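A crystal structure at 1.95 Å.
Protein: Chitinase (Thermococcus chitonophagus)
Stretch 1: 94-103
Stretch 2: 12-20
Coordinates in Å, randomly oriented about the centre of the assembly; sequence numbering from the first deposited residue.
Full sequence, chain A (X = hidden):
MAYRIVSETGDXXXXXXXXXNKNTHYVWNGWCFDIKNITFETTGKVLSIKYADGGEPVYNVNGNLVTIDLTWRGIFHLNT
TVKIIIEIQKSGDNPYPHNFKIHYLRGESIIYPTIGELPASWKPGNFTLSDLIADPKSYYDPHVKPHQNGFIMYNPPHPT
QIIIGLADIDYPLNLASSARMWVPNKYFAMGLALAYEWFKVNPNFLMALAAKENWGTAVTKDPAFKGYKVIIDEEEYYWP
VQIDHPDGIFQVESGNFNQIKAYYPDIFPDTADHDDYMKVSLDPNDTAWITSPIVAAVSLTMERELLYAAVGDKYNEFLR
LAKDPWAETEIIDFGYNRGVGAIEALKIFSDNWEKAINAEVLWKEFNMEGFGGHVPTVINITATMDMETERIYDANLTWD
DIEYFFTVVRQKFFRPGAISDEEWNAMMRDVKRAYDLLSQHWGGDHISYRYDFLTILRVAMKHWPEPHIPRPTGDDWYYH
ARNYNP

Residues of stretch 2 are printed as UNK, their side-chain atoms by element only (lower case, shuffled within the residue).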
# COMPACT_ATOMS: atom_id res chain seq x y z
N ASN A 94 39.41 25.20 -13.97
CA ASN A 94 38.17 25.48 -13.20
C ASN A 94 38.13 24.53 -12.04
O ASN A 94 37.33 23.61 -12.03
CB ASN A 94 36.95 25.31 -14.10
CG ASN A 94 35.75 26.18 -13.69
OD1 ASN A 94 35.66 26.76 -12.58
ND2 ASN A 94 34.85 26.29 -14.62
N PRO A 95 39.07 24.69 -11.11
CA PRO A 95 39.31 23.69 -10.07
C PRO A 95 38.35 23.78 -8.86
O PRO A 95 38.09 22.77 -8.21
CB PRO A 95 40.73 24.01 -9.62
CG PRO A 95 40.80 25.52 -9.80
CD PRO A 95 40.07 25.77 -11.07
N TYR A 96 37.88 24.98 -8.52
CA TYR A 96 36.92 25.13 -7.41
C TYR A 96 35.55 24.47 -7.74
O TYR A 96 34.98 24.72 -8.81
CB TYR A 96 36.71 26.60 -7.05
CG TYR A 96 38.00 27.32 -6.74
CD1 TYR A 96 38.67 27.10 -5.55
CD2 TYR A 96 38.56 28.22 -7.66
CE1 TYR A 96 39.87 27.74 -5.26
CE2 TYR A 96 39.75 28.88 -7.37
CZ TYR A 96 40.40 28.63 -6.18
OH TYR A 96 41.58 29.27 -5.88
N PRO A 97 35.04 23.63 -6.82
CA PRO A 97 33.70 23.00 -6.97
C PRO A 97 32.66 24.04 -7.35
O PRO A 97 32.50 25.02 -6.64
CB PRO A 97 33.42 22.44 -5.56
CG PRO A 97 34.82 22.03 -5.07
CD PRO A 97 35.74 23.16 -5.61
N HIS A 98 32.00 23.86 -8.49
CA HIS A 98 31.05 24.87 -8.95
C HIS A 98 29.87 24.17 -9.65
O HIS A 98 29.92 22.96 -9.93
CB HIS A 98 31.71 25.88 -9.94
CG HIS A 98 32.34 25.20 -11.11
ND1 HIS A 98 33.58 24.60 -11.02
CD2 HIS A 98 31.92 25.04 -12.39
CE1 HIS A 98 33.88 24.05 -12.19
NE2 HIS A 98 32.90 24.32 -13.04
N ASN A 99 28.86 24.96 -9.99
CA ASN A 99 27.66 24.44 -10.63
C ASN A 99 27.06 23.24 -9.83
O ASN A 99 26.80 22.17 -10.39
CB ASN A 99 27.95 23.99 -12.04
CG ASN A 99 26.68 23.86 -12.84
OD1 ASN A 99 25.66 24.51 -12.53
ND2 ASN A 99 26.72 23.01 -13.85
N PHE A 100 26.93 23.43 -8.53
CA PHE A 100 26.31 22.46 -7.64
C PHE A 100 24.86 22.31 -8.06
O PHE A 100 24.20 23.32 -8.27
CB PHE A 100 26.37 22.94 -6.19
CG PHE A 100 27.66 22.63 -5.53
CD1 PHE A 100 27.87 21.41 -4.91
CD2 PHE A 100 28.70 23.56 -5.55
CE1 PHE A 100 29.07 21.11 -4.29
CE2 PHE A 100 29.92 23.27 -4.92
CZ PHE A 100 30.10 22.05 -4.30
N LYS A 101 24.37 21.08 -8.23
CA LYS A 101 22.94 20.91 -8.47
C LYS A 101 22.40 19.80 -7.57
O LYS A 101 22.95 18.71 -7.58
CB LYS A 101 22.63 20.57 -9.93
CG LYS A 101 22.91 21.68 -10.92
CD LYS A 101 23.01 21.08 -12.34
CE LYS A 101 23.27 22.11 -13.42
NZ LYS A 101 23.36 21.44 -14.75
N ILE A 102 21.33 20.09 -6.82
CA ILE A 102 20.63 19.03 -6.09
C ILE A 102 19.65 18.35 -7.06
O ILE A 102 18.81 19.00 -7.66
CB ILE A 102 19.92 19.58 -4.90
CG1 ILE A 102 20.93 20.14 -3.93
CG2 ILE A 102 19.03 18.46 -4.24
CD1 ILE A 102 20.31 20.78 -2.72
N HIS A 103 19.77 17.04 -7.26
CA HIS A 103 18.81 16.38 -8.12
C HIS A 103 17.79 15.59 -7.26
O HIS A 103 18.18 14.65 -6.56
CB HIS A 103 19.51 15.45 -9.08
CG HIS A 103 20.57 16.14 -9.91
ND1 HIS A 103 20.27 16.80 -11.08
CD2 HIS A 103 21.90 16.30 -9.71
CE1 HIS A 103 21.38 17.30 -11.60
NE2 HIS A 103 22.39 17.01 -10.79
N UNK A 12 45.77 22.19 -1.96
CA UNK A 12 44.56 21.58 -1.38
C UNK A 12 43.40 22.56 -1.12
O UNK A 12 43.48 23.50 -0.30
c UNK A 12 44.94 20.84 -0.10
c UNK A 12 44.32 19.13 1.63
c UNK A 12 43.36 18.89 2.78
n UNK A 12 43.94 17.93 3.77
c UNK A 12 43.78 20.13 0.60
N UNK A 13 42.30 22.34 -1.84
CA UNK A 13 41.08 23.14 -1.70
C UNK A 13 40.05 22.38 -0.87
O UNK A 13 39.71 21.25 -1.20
c UNK A 13 39.10 24.16 -2.84
c UNK A 13 40.43 23.43 -3.03
c UNK A 13 41.01 24.17 -5.35
c UNK A 13 41.38 24.23 -3.92
N UNK A 14 39.60 23.00 0.21
CA UNK A 14 38.61 22.37 1.08
C UNK A 14 37.29 23.17 1.08
O UNK A 14 37.25 24.36 1.41
c UNK A 14 39.16 22.22 2.51
c UNK A 14 38.06 21.68 3.44
o UNK A 14 40.23 21.26 2.48
N UNK A 15 36.21 22.48 0.69
CA UNK A 15 34.88 23.09 0.58
C UNK A 15 33.88 22.39 1.54
O UNK A 15 33.89 21.17 1.66
c UNK A 15 34.37 22.99 -0.88
c UNK A 15 35.21 23.83 -1.82
c UNK A 15 32.90 23.41 -0.97
N UNK A 16 33.04 23.17 2.21
CA UNK A 16 31.94 22.63 2.98
C UNK A 16 30.62 22.89 2.26
O UNK A 16 30.27 24.04 1.95
o UNK A 16 30.61 22.02 7.46
c UNK A 16 30.74 22.69 5.18
c UNK A 16 30.91 22.94 6.66
o UNK A 16 31.33 24.06 7.01
c UNK A 16 31.89 23.24 4.36
N UNK A 17 29.91 21.81 2.01
CA UNK A 17 28.58 21.86 1.41
C UNK A 17 27.51 21.58 2.47
O UNK A 17 27.61 20.60 3.16
c UNK A 17 28.49 20.82 0.30
c UNK A 17 27.09 19.39 -1.16
c UNK A 17 26.59 21.85 -1.02
c UNK A 17 27.08 20.61 -0.28
N UNK A 18 26.52 22.45 2.58
CA UNK A 18 25.45 22.24 3.52
C UNK A 18 24.14 21.98 2.78
O UNK A 18 23.70 22.81 1.99
o UNK A 18 26.50 23.65 5.17
c UNK A 18 25.28 23.44 4.46
c UNK A 18 24.17 23.20 5.45
N UNK A 19 23.54 20.83 3.05
CA UNK A 19 22.26 20.46 2.48
C UNK A 19 21.26 20.40 3.61
O UNK A 19 21.53 19.81 4.64
c UNK A 19 23.39 18.85 0.74
c UNK A 19 22.34 19.08 1.82
c UNK A 19 23.48 17.38 0.37
c UNK A 19 23.09 19.69 -0.48
N UNK A 20 20.12 21.06 3.45
CA UNK A 20 19.13 21.05 4.50
C UNK A 20 17.70 21.26 4.03
O UNK A 20 17.45 21.92 3.03
c UNK A 20 19.47 22.10 5.53

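Residues 12-20 form a strand, and the parts of the two stretches that touch run nearly parallel, their end-to-end directions 6° apart. Position 12 carries four carbons in an unbranched row ending in a nitrogen. This extended chain stays out of reach of stretch 1, and it lies exposed; it is Lys12.

Position 13 has four carbons, forked at the first, with one arm two carbons long. The side chain lies against Pro95, the ring of Tyr96 and Pro97. A fork at CB with unequal, all-carbon arms identifies Ile13. Its CD1 lies 3.7 Å from Tyr96 CE1, approaching the ring obliquely, and 4.3 Å from Pro95 CB; its CG2 is 4.5 Å from Pro97 CD.

At position 14 the first carbon carries one oxygen and one carbon, and its CA-to-CB bond points away from stretch 1. The small hydroxyl-bearing branch makes this Thr14. Position 15 turns back toward stretch 1 with three carbons, the first bearing two others, and packs on the ring of Pro97. The symmetrical fork at CB is that of Val15, whose CG2 sits 3.7 Å from Pro97 CG.

Position 16 holds three carbons, the third bearing two oxygens, and remains out of reach of stretch 1; the carboxylate marks Glu16. Position 17 has four carbons forked at the second; its CA-to-CB bond points toward stretch 1, and the side chain touches the ring of Phe100. Branching one carbon beyond CB gives Leu17, and its CD2 meets Phe100 CE1 at 4.1 Å, again oblique to the ring.

Position 18 repeats the pattern of one carbon carrying an oxygen and a carbon, with no contact to stretch 1, and is Thr18. Position 19 again has four carbons forked at the second. Its CA-to-CB bond points sideways, but the end of the side chain comes nearer and touches Ile102. This is Leu19, with CD2 3.7 Å from Ile102 CD1. Position 20 has a single side-chain carbon, directed away from stretch 1: Ala20.

The contact is wholly apolar, burying 360 Å² summed over both sides, with no hydrogen bonds between the stretches. Strand alternation brings the odd positions 13 to 19 against stretch 1 and leaves the polar side chains of stretch 2, at 12, 14, 16 and 18, out of contact. Ile13 is the most covered residue of the two stretches, at 72 Å², and touches three residues of the loop preceding the strand at 98-103. Next to that loop, a hydrogen bond from His98 ND1 to Tyr96 O, 2.6 Å long and nearly straight, spans Pro97, which packs against Val15.

Stretch 2 (12-20) KITVELTLA
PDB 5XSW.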